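Local coordinates for protein inosine-uridine nucleoside N-ribohydrolase (Xanthomonas oryzae pv. oryzae, PDB 4KL0) that is a bacterial effector protein that binds calcium and probably hydrolyses N-glycosidic bonds of nucleosides, at residues 98-103 and 108-113; 256-261 and 302-307; 241-246 and 252-257. All coordinates share one frame; numbering follows the deposited sequence.

Contact 1: residues 98-103 and 108-113; sequences QDYPMT and REHSKF
His110, toward the end of helix 104-110, receives two side chains from the loop 98-103 that leads into that same helix, an example of a helix tied back to its own entry. The CB of His110 points toward the loop, and its first torsion (chi1 -70°) sets the ring beside its own backbone N, so that ND1 faces the phenol of Tyr100. Tyr100 OH and His110 ND1 share a short hydrogen bond of 2.6 Å, lying at the edge of both rings and near their planes. The rings meet rim to rim with their planes inclined at 36°, and neither lies over the face of the other. Met102 slides past the imidazole in the opposite direction: its CG comes to 3.5 Å from His110 ND1, and SD, carried out along an extended second torsion (chi2 180°), lies 3.7 Å from His110 CB. The sulfur stands oblique to the ring, 4.7 Å from its centroid. Further along, Arg76 bonds the carbonyls of both His110 and Lys112. On the loop side, the backbone N of Gly68 gives Tyr100 OH a second bond, while Thr202 touches both Tyr100 and His110. The side chain of Tyr100 lies about 8 Å from that of the calcium ligand Asp35. The phenol oxygen is thus held by two bonds, to a backbone N-H and to an imidazole nitrogen, which restrains the turn of the imidazole and satisfies two buried polar atoms.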
loop_
_atom_site.group_PDB
_atom_site.type_symbol
_atom_site.label_atom_id
_atom_site.label_comp_id
_atom_site.label_asym_id
_atom_site.label_seq_id
_atom_site.Cartn_x
_atom_site.Cartn_y
_atom_site.Cartn_z
ATOM N N GLN A 98 8.773 13.874 -6.656
ATOM C CA GLN A 98 9.867 14.849 -6.542
ATOM C C GLN A 98 10.938 14.548 -5.463
ATOM O O GLN A 98 10.788 13.665 -4.597
ATOM C CB GLN A 98 9.259 16.229 -6.299
ATOM C CG GLN A 98 8.741 16.394 -4.882
ATOM C CD GLN A 98 8.193 17.781 -4.583
ATOM O OE1 GLN A 98 8.732 18.506 -3.715
ATOM N NE2 GLN A 98 7.115 18.146 -5.261
ATOM N N ASP A 99 12.045 15.287 -5.498
ATOM C CA ASP A 99 13.107 15.098 -4.546
ATOM C C ASP A 99 12.680 15.434 -3.120
ATOM O O ASP A 99 11.842 16.298 -2.885
ATOM C CB ASP A 99 14.265 16.034 -4.907
ATOM C CG ASP A 99 15.165 15.468 -6.023
ATOM O OD1 ASP A 99 15.069 14.255 -6.382
ATOM O OD2 ASP A 99 16.007 16.269 -6.530
ATOM N N TYR A 100 13.308 14.795 -2.168
ATOM C CA TYR A 100 13.009 15.097 -0.805
ATOM C C TYR A 100 14.293 14.888 -0.035
ATOM O O TYR A 100 15.229 14.266 -0.524
ATOM C CB TYR A 100 11.830 14.177 -0.324
ATOM C CG TYR A 100 12.204 12.730 -0.253
ATOM C CD1 TYR A 100 12.746 12.188 0.897
ATOM C CD2 TYR A 100 12.079 11.946 -1.375
ATOM C CE1 TYR A 100 13.112 10.843 0.947
ATOM C CE2 TYR A 100 12.434 10.628 -1.361
ATOM C CZ TYR A 100 12.972 10.094 -0.204
ATOM O OH TYR A 100 13.337 8.757 -0.188
ATOM N N PRO A 101 14.376 15.413 1.189
ATOM C CA PRO A 101 15.626 15.323 1.961
ATOM C C PRO A 101 15.951 13.902 2.479
ATOM O O PRO A 101 15.030 13.233 2.946
ATOM C CB PRO A 101 15.374 16.286 3.115
ATOM C CG PRO A 101 13.910 16.362 3.257
ATOM C CD PRO A 101 13.334 16.209 1.856
ATOM N N MET A 102 17.208 13.448 2.353
ATOM C CA MET A 102 17.679 12.105 2.760
ATOM C C MET A 102 19.020 12.201 3.505
ATOM O O MET A 102 20.002 12.678 2.932
ATOM C CB MET A 102 17.895 11.210 1.505
ATOM C CG MET A 102 16.886 10.067 1.216
ATOM S SD MET A 102 17.215 9.056 -0.283
ATOM C CE MET A 102 17.025 10.357 -1.491
ATOM N N THR A 103 19.095 11.759 4.757
ATOM C CA THR A 103 20.374 11.627 5.431
ATOM C C THR A 103 21.150 10.450 4.825
ATOM O O THR A 103 20.617 9.680 3.986
ATOM C CB THR A 103 20.162 11.284 6.907
ATOM O OG1 THR A 103 19.564 9.966 7.011
ATOM C CG2 THR A 103 19.242 12.305 7.549
ATOM N N ARG A 108 20.939 4.609 2.409
ATOM C CA ARG A 108 21.023 3.175 2.354
ATOM C C ARG A 108 19.660 2.478 2.314
ATOM O O ARG A 108 19.394 1.634 1.467
ATOM C CB ARG A 108 21.829 2.728 3.593
ATOM C CG ARG A 108 22.405 1.393 3.538
ATOM C CD ARG A 108 22.932 1.096 4.958
ATOM N NE ARG A 108 23.790 -0.070 4.961
ATOM C CZ ARG A 108 24.675 -0.340 5.910
ATOM N NH1 ARG A 108 24.803 0.488 6.952
ATOM N NH2 ARG A 108 25.434 -1.429 5.814
ATOM N N GLU A 109 18.771 2.828 3.236
ATOM C CA GLU A 109 17.480 2.151 3.265
ATOM C C GLU A 109 16.563 2.566 2.105
ATOM O O GLU A 109 15.799 1.784 1.586
ATOM C CB GLU A 109 16.773 2.383 4.607
ATOM C CG GLU A 109 15.195 2.259 4.566
ATOM C CD GLU A 109 14.584 0.833 4.438
ATOM O OE1 GLU A 109 14.904 -0.074 5.265
ATOM O OE2 GLU A 109 13.732 0.631 3.523
ATOM N N HIS A 110 16.668 3.818 1.663
ATOM C CA HIS A 110 15.705 4.299 0.674
ATOM C C HIS A 110 16.150 3.892 -0.725
ATOM O O HIS A 110 15.424 4.143 -1.711
ATOM C CB HIS A 110 15.641 5.833 0.691
ATOM C CG HIS A 110 15.004 6.420 1.919
ATOM N ND1 HIS A 110 14.440 7.673 1.927
ATOM C CD2 HIS A 110 14.784 5.889 3.152
ATOM C CE1 HIS A 110 13.892 7.902 3.114
ATOM N NE2 HIS A 110 14.124 6.846 3.890
ATOM N N SER A 111 17.332 3.258 -0.809
ATOM C CA SER A 111 17.838 2.837 -2.109
ATOM C C SER A 111 17.625 1.339 -2.309
ATOM O O SER A 111 18.200 0.761 -3.231
ATOM C CB SER A 111 19.316 3.170 -2.258
ATOM O OG SER A 111 20.062 2.354 -1.362
ATOM N N LYS A 112 16.858 0.685 -1.428
ATOM C CA LYS A 112 16.570 -0.762 -1.553
ATOM C C LYS A 112 15.670 -1.104 -2.751
ATOM O O LYS A 112 14.548 -0.621 -2.862
ATOM C CB LYS A 112 15.927 -1.218 -0.226
ATOM C CG LYS A 112 15.719 -2.734 -0.075
ATOM C CD LYS A 112 15.442 -3.035 1.403
ATOM C CE LYS A 112 14.594 -4.295 1.532
ATOM N NZ LYS A 112 14.995 -5.064 2.781
ATOM N N PHE A 113 16.142 -1.942 -3.673
ATOM C CA PHE A 113 15.397 -2.262 -4.901
ATOM C C PHE A 113 15.677 -3.722 -5.222
ATOM O O PHE A 113 16.788 -4.097 -5.607
ATOM C CB PHE A 113 15.798 -1.332 -6.077
ATOM C CG PHE A 113 14.987 -1.530 -7.335
ATOM C CD1 PHE A 113 13.829 -0.799 -7.571
ATOM C CD2 PHE A 113 15.354 -2.479 -8.315
ATOM C CE1 PHE A 113 13.072 -0.957 -8.715
ATOM C CE2 PHE A 113 14.613 -2.654 -9.475
ATOM C CZ PHE A 113 13.462 -1.910 -9.704
#

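Contact 2: residues 256-261 and 302-307; sequences VQKNAL and LSFDAI
Lys258 and Leu261, three residues apart and so on neighbouring positions of one helical face, flank the ring of Phe304, which reaches them from a short, weakly bonded helix. The arrangement exemplifies an aromatic side chain packed on a helix surface, touching backbone as well as side-chain atoms. At Lys258 the aliphatic root of the side chain makes the contact: CG lies in the plane of the Phe304 ring, at its edge, 3.7 Å from CE2. Beyond CG the extended chain leads away from the ring, and its NZ stops 4.8 Å from Asp305 OD1, too far for a salt bridge, though a weak long-range attraction between the opposite charges is possible. The carbonyl oxygen of Lys258 also approaches the ring, 3.5 Å from Phe304 CE2, from an oblique direction. One turn further on, Leu261 crosses the phenyl group at about a right angle. Its CB is 3.9 Å from Phe304 CZ, while Leu261 CG and CD2 are each 4.0 Å from Phe304 CE1. The backbone joins in as well, with Leu261 C 3.7 Å from Phe304 CE1. Phe304 can reach this far because CG stands anti to its backbone N (chi1 -178°), which carries the ring out from the short helix toward the long one. The contact is van der Waals packing, with the carbonyl groups of Lys258 and Leu261 among the touching atoms. Around it, Lys262 and Trp265 of helix 248-269 also touch Phe304, and Trp265 bonds the carbonyl of Leu302. Phe281 and Phe285 of helix 278-285 pack on Leu261, and Phe281 on Ile307 too, so the short helix 304-307 packs on both helix 248-269 and helix 278-285, which also touch each other, well away from the calcium site.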
loop_
_atom_site.group_PDB
_atom_site.type_symbol
_atom_site.label_atom_id
_atom_site.label_comp_id
_atom_site.label_asym_id
_atom_site.label_seq_id
_atom_site.Cartn_x
_atom_site.Cartn_y
_atom_site.Cartn_z
ATOM N N VAL A 256 9.726 -12.460 -4.212
ATOM C CA VAL A 256 10.231 -11.385 -3.334
ATOM C C VAL A 256 9.956 -11.666 -1.846
ATOM O O VAL A 256 10.806 -11.406 -0.960
ATOM C CB VAL A 256 9.695 -9.970 -3.752
ATOM C CG1 VAL A 256 10.159 -9.665 -5.081
ATOM C CG2 VAL A 256 8.248 -9.903 -3.653
ATOM N N GLN A 257 8.775 -12.180 -1.534
ATOM C CA GLN A 257 8.499 -12.447 -0.133
ATOM C C GLN A 257 9.386 -13.584 0.372
ATOM O O GLN A 257 9.980 -13.520 1.453
ATOM C CB GLN A 257 7.032 -12.738 0.104
ATOM C CG GLN A 257 6.771 -13.173 1.532
ATOM C CD GLN A 257 6.938 -12.074 2.542
ATOM O OE1 GLN A 257 5.993 -11.313 2.818
ATOM N NE2 GLN A 257 8.146 -11.951 3.082
ATOM N N LYS A 258 9.497 -14.632 -0.432
ATOM C CA LYS A 258 10.272 -15.767 0.061
ATOM C C LYS A 258 11.749 -15.360 0.197
ATOM O O LYS A 258 12.357 -15.690 1.211
ATOM C CB LYS A 258 10.020 -16.998 -0.836
ATOM C CG LYS A 258 10.709 -18.254 -0.393
ATOM C CD LYS A 258 10.326 -19.356 -1.354
ATOM C CE LYS A 258 11.172 -20.564 -1.060
ATOM N NZ LYS A 258 11.012 -21.540 -2.188
ATOM N N ASN A 259 12.316 -14.642 -0.767
ATOM C CA ASN A 259 13.735 -14.290 -0.671
ATOM C C ASN A 259 14.007 -13.265 0.447
ATOM O O ASN A 259 15.010 -13.393 1.185
ATOM C CB ASN A 259 14.328 -13.934 -2.041
ATOM C CG ASN A 259 14.201 -15.093 -3.060
ATOM O OD1 ASN A 259 14.389 -16.284 -2.710
ATOM N ND2 ASN A 259 13.886 -14.748 -4.328
ATOM N N ALA A 260 13.140 -12.250 0.610
ATOM C CA ALA A 260 13.266 -11.321 1.738
ATOM C C ALA A 260 13.315 -12.074 3.072
ATOM O O ALA A 260 14.146 -11.789 3.988
ATOM C CB ALA A 260 12.075 -10.309 1.740
ATOM N N LEU A 261 12.452 -13.068 3.218
ATOM C CA LEU A 261 12.362 -13.768 4.473
ATOM C C LEU A 261 13.603 -14.686 4.679
ATOM O O LEU A 261 14.119 -14.824 5.808
ATOM C CB LEU A 261 11.085 -14.564 4.518
ATOM C CG LEU A 261 10.808 -14.922 5.957
ATOM C CD1 LEU A 261 10.589 -13.645 6.822
ATOM C CD2 LEU A 261 9.607 -15.859 6.013
ATOM N N LEU A 302 18.658 -24.585 11.130
ATOM C CA LEU A 302 17.915 -25.005 9.923
ATOM C C LEU A 302 18.197 -24.194 8.677
ATOM O O LEU A 302 18.488 -22.984 8.759
ATOM C CB LEU A 302 16.427 -24.915 10.180
ATOM C CG LEU A 302 15.593 -26.185 10.339
ATOM C CD1 LEU A 302 16.392 -27.440 9.910
ATOM C CD2 LEU A 302 14.970 -26.296 11.756
ATOM N N SER A 303 18.072 -24.813 7.511
ATOM C CA SER A 303 18.181 -24.039 6.287
ATOM C C SER A 303 16.816 -23.375 6.031
ATOM O O SER A 303 15.810 -23.708 6.685
ATOM C CB SER A 303 18.644 -24.881 5.094
ATOM O OG SER A 303 17.609 -25.765 4.716
ATOM N N PHE A 304 16.787 -22.392 5.140
ATOM C CA PHE A 304 15.525 -21.678 4.978
ATOM C C PHE A 304 14.419 -22.575 4.396
ATOM O O PHE A 304 13.233 -22.357 4.667
ATOM C CB PHE A 304 15.688 -20.393 4.183
ATOM C CG PHE A 304 14.428 -19.629 4.060
ATOM C CD1 PHE A 304 13.872 -19.000 5.179
ATOM C CD2 PHE A 304 13.769 -19.565 2.843
ATOM C CE1 PHE A 304 12.672 -18.299 5.052
ATOM C CE2 PHE A 304 12.596 -18.845 2.721
ATOM C CZ PHE A 304 12.054 -18.235 3.831
ATOM N N ASP A 305 14.809 -23.600 3.636
ATOM C CA ASP A 305 13.823 -24.538 3.081
ATOM C C ASP A 305 13.039 -25.288 4.145
ATOM O O ASP A 305 11.893 -25.648 3.914
ATOM C CB ASP A 305 14.486 -25.500 2.100
ATOM C CG ASP A 305 15.051 -24.779 0.891
ATOM O OD1 ASP A 305 14.259 -24.085 0.177
ATOM O OD2 ASP A 305 16.289 -24.883 0.666
ATOM N N ALA A 306 13.626 -25.477 5.328
ATOM C CA ALA A 306 12.894 -26.082 6.422
ATOM C C ALA A 306 12.140 -25.098 7.289
ATOM O O ALA A 306 11.333 -25.493 8.130
ATOM C CB ALA A 306 13.814 -27.005 7.277
ATOM N N ILE A 307 12.407 -23.796 7.100
ATOM C CA ILE A 307 11.702 -22.736 7.837
ATOM C C ILE A 307 10.433 -22.194 7.093
ATOM O O ILE A 307 9.368 -22.007 7.719
ATOM C CB ILE A 307 12.660 -21.556 8.120
ATOM C CG1 ILE A 307 13.724 -22.005 9.135
ATOM C CG2 ILE A 307 11.863 -20.368 8.654
ATOM C CD1 ILE A 307 13.133 -22.265 10.514
#

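Contact 3: residues 241-246 and 252-257; sequences GIARNG and YLRDVQ
From helix 236-243 the chain passes through a type I beta turn from Ala243 to Gly246, closed by the bond of Gly246 N to Ala243 O, and returns in helix 248-269, where Ala243 and Arg254 bring their CA atoms to 6.3 Å. Two side-chain pairs fill the gap. Ile242 sends its CD1 to Leu253, 3.6 Å from CD1 of that residue and about 4.0 Å from its CB; the branch gets there with CG1 between the backbone N and the carbonyl carbon (chi1 57°) and the rest of the chain extended. Such a connection, in which two consecutive helices joined by a short turn pack on each other, is linked here to the core of the alpha/beta fold, since Leu253 also rests on Val43, Val44 and Thr47 of helix 41-54. Beside that pair, the methyl of Ala243 lies over one face of the Arg254 guanidinium, offset toward its rim and 3.8 Å from NH1. Bends at the second and third torsions fold the arginine back over this methyl. Arg254 NE makes a salt bridge of 2.5 Å to Asp255 OD1, on the anti side and 31° out of the carboxylate plane, and NH1 pairs with Glu240 of the preceding helix.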
loop_
_atom_site.group_PDB
_atom_site.type_symbol
_atom_site.label_atom_id
_atom_site.label_comp_id
_atom_site.label_asym_id
_atom_site.label_seq_id
_atom_site.Cartn_x
_atom_site.Cartn_y
_atom_site.Cartn_z
ATOM N N GLY A 241 -0.307 -19.630 -3.574
ATOM C CA GLY A 241 -1.563 -19.565 -4.336
ATOM C C GLY A 241 -1.545 -18.660 -5.545
ATOM O O GLY A 241 -2.078 -18.990 -6.604
ATOM N N ILE A 242 -0.912 -17.499 -5.412
ATOM C CA ILE A 242 -0.934 -16.556 -6.526
ATOM C C ILE A 242 0.152 -16.822 -7.558
ATOM O O ILE A 242 0.085 -16.313 -8.676
ATOM C CB ILE A 242 -0.887 -15.042 -6.090
ATOM C CG1 ILE A 242 0.340 -14.725 -5.226
ATOM C CG2 ILE A 242 -2.152 -14.686 -5.319
ATOM C CD1 ILE A 242 0.294 -13.262 -4.783
ATOM N N ALA A 243 1.150 -17.618 -7.200
ATOM C CA ALA A 243 2.195 -17.942 -8.135
ATOM C C ALA A 243 1.868 -19.240 -8.910
ATOM O O ALA A 243 2.512 -19.540 -9.910
ATOM C CB ALA A 243 3.504 -18.052 -7.413
ATOM N N ARG A 244 0.816 -19.919 -8.478
ATOM C CA ARG A 244 0.571 -21.314 -8.889
ATOM C C ARG A 244 0.474 -21.468 -10.412
ATOM O O ARG A 244 0.992 -22.427 -10.992
ATOM C CB ARG A 244 -0.691 -21.852 -8.181
ATOM C CG ARG A 244 -0.943 -23.379 -8.281
ATOM C CD ARG A 244 -1.990 -23.809 -7.220
ATOM N NE ARG A 244 -1.485 -23.735 -5.847
ATOM C CZ ARG A 244 -2.146 -23.174 -4.828
ATOM N NH1 ARG A 244 -3.337 -22.596 -5.013
ATOM N NH2 ARG A 244 -1.611 -23.155 -3.616
ATOM N N ASN A 245 -0.158 -20.509 -11.056
ATOM C CA ASN A 245 -0.408 -20.633 -12.476
ATOM C C ASN A 245 0.557 -19.887 -13.372
ATOM O O ASN A 245 0.247 -19.662 -14.550
ATOM C CB ASN A 245 -1.825 -20.203 -12.786
ATOM C CG ASN A 245 -2.815 -20.849 -11.887
ATOM O OD1 ASN A 245 -2.835 -22.078 -11.766
ATOM N ND2 ASN A 245 -3.639 -20.042 -11.218
ATOM N N GLY A 246 1.693 -19.454 -12.814
ATOM C CA GLY A 246 2.738 -18.849 -13.617
ATOM C C GLY A 246 2.487 -17.396 -14.017
ATOM O O GLY A 246 3.117 -16.894 -14.950
ATOM N N TYR A 252 6.607 -13.053 -9.207
ATOM C CA TYR A 252 7.373 -11.961 -8.560
ATOM C C TYR A 252 7.031 -11.833 -7.071
ATOM O O TYR A 252 7.947 -11.745 -6.223
ATOM C CB TYR A 252 7.152 -10.624 -9.281
ATOM C CG TYR A 252 7.497 -9.370 -8.483
ATOM C CD1 TYR A 252 6.491 -8.690 -7.777
ATOM C CD2 TYR A 252 8.805 -8.935 -8.355
ATOM C CE1 TYR A 252 6.781 -7.565 -7.027
ATOM C CE2 TYR A 252 9.106 -7.802 -7.613
ATOM C CZ TYR A 252 8.095 -7.139 -6.930
ATOM O OH TYR A 252 8.398 -6.023 -6.172
ATOM N N LEU A 253 5.736 -11.803 -6.735
ATOM C CA LEU A 253 5.370 -11.572 -5.332
ATOM C C LEU A 253 5.853 -12.721 -4.467
ATOM O O LEU A 253 6.406 -12.518 -3.392
ATOM C CB LEU A 253 3.862 -11.429 -5.140
ATOM C CG LEU A 253 3.361 -10.080 -5.684
ATOM C CD1 LEU A 253 1.829 -10.097 -5.751
ATOM C CD2 LEU A 253 3.901 -8.923 -4.780
ATOM N N ARG A 254 5.618 -13.969 -4.906
ATOM C CA ARG A 254 6.076 -15.064 -4.083
ATOM C C ARG A 254 7.606 -15.039 -3.936
ATOM O O ARG A 254 8.115 -15.220 -2.839
ATOM C CB ARG A 254 5.563 -16.383 -4.694
ATOM C CG ARG A 254 5.990 -17.641 -3.872
ATOM C CD ARG A 254 7.370 -18.227 -4.259
ATOM N NE ARG A 254 7.664 -18.195 -5.698
ATOM C CZ ARG A 254 7.207 -19.079 -6.576
ATOM N NH1 ARG A 254 6.432 -20.060 -6.152
ATOM N NH2 ARG A 254 7.498 -18.963 -7.875
ATOM N N ASP A 255 8.317 -14.782 -5.032
ATOM C CA ASP A 255 9.782 -14.793 -4.988
ATOM C C ASP A 255 10.310 -13.651 -4.105
ATOM O O ASP A 255 11.214 -13.874 -3.283
ATOM C CB ASP A 255 10.402 -14.708 -6.374
ATOM C CG ASP A 255 10.171 -15.976 -7.199
ATOM O OD1 ASP A 255 9.697 -16.992 -6.627
ATOM O OD2 ASP A 255 10.475 -15.910 -8.412
ATOM N N VAL A 256 9.726 -12.460 -4.212
ATOM C CA VAL A 256 10.231 -11.385 -3.334
ATOM C C VAL A 256 9.956 -11.666 -1.846
ATOM O O VAL A 256 10.806 -11.406 -0.960
ATOM C CB VAL A 256 9.695 -9.970 -3.752
ATOM C CG1 VAL A 256 10.159 -9.665 -5.081
ATOM C CG2 VAL A 256 8.248 -9.903 -3.653
ATOM N N GLN A 257 8.775 -12.180 -1.534
ATOM C CA GLN A 257 8.499 -12.447 -0.133
ATOM C C GLN A 257 9.386 -13.584 0.372
ATOM O O GLN A 257 9.980 -13.520 1.453
ATOM C CB GLN A 257 7.032 -12.738 0.104
ATOM C CG GLN A 257 6.771 -13.173 1.532
ATOM C CD GLN A 257 6.938 -12.074 2.542
ATOM O OE1 GLN A 257 5.993 -11.313 2.818
ATOM N NE2 GLN A 257 8.146 -11.951 3.082
#

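Contacts 2 and 3 share Val256 and Gln257 on helix 248-269, which meets the end of helix 236-243 near its start and the short helix 304-307 further along; their centres are 14 Å apart. Contact 1 stands away from both, with its centre 27 Å from each, and it comes earlier in the chain. Of the three, contacts 1 and 3 lie nearer the bound calcium, though not at it: the side chain of His110 is about 12 Å from the ion and that of Leu253 about 11 Å, whereas contact 2 is remote. None of their residues is a ligand of the metal, but the side chain of Leu253 is about 8 Å from that of the ligand Asp42.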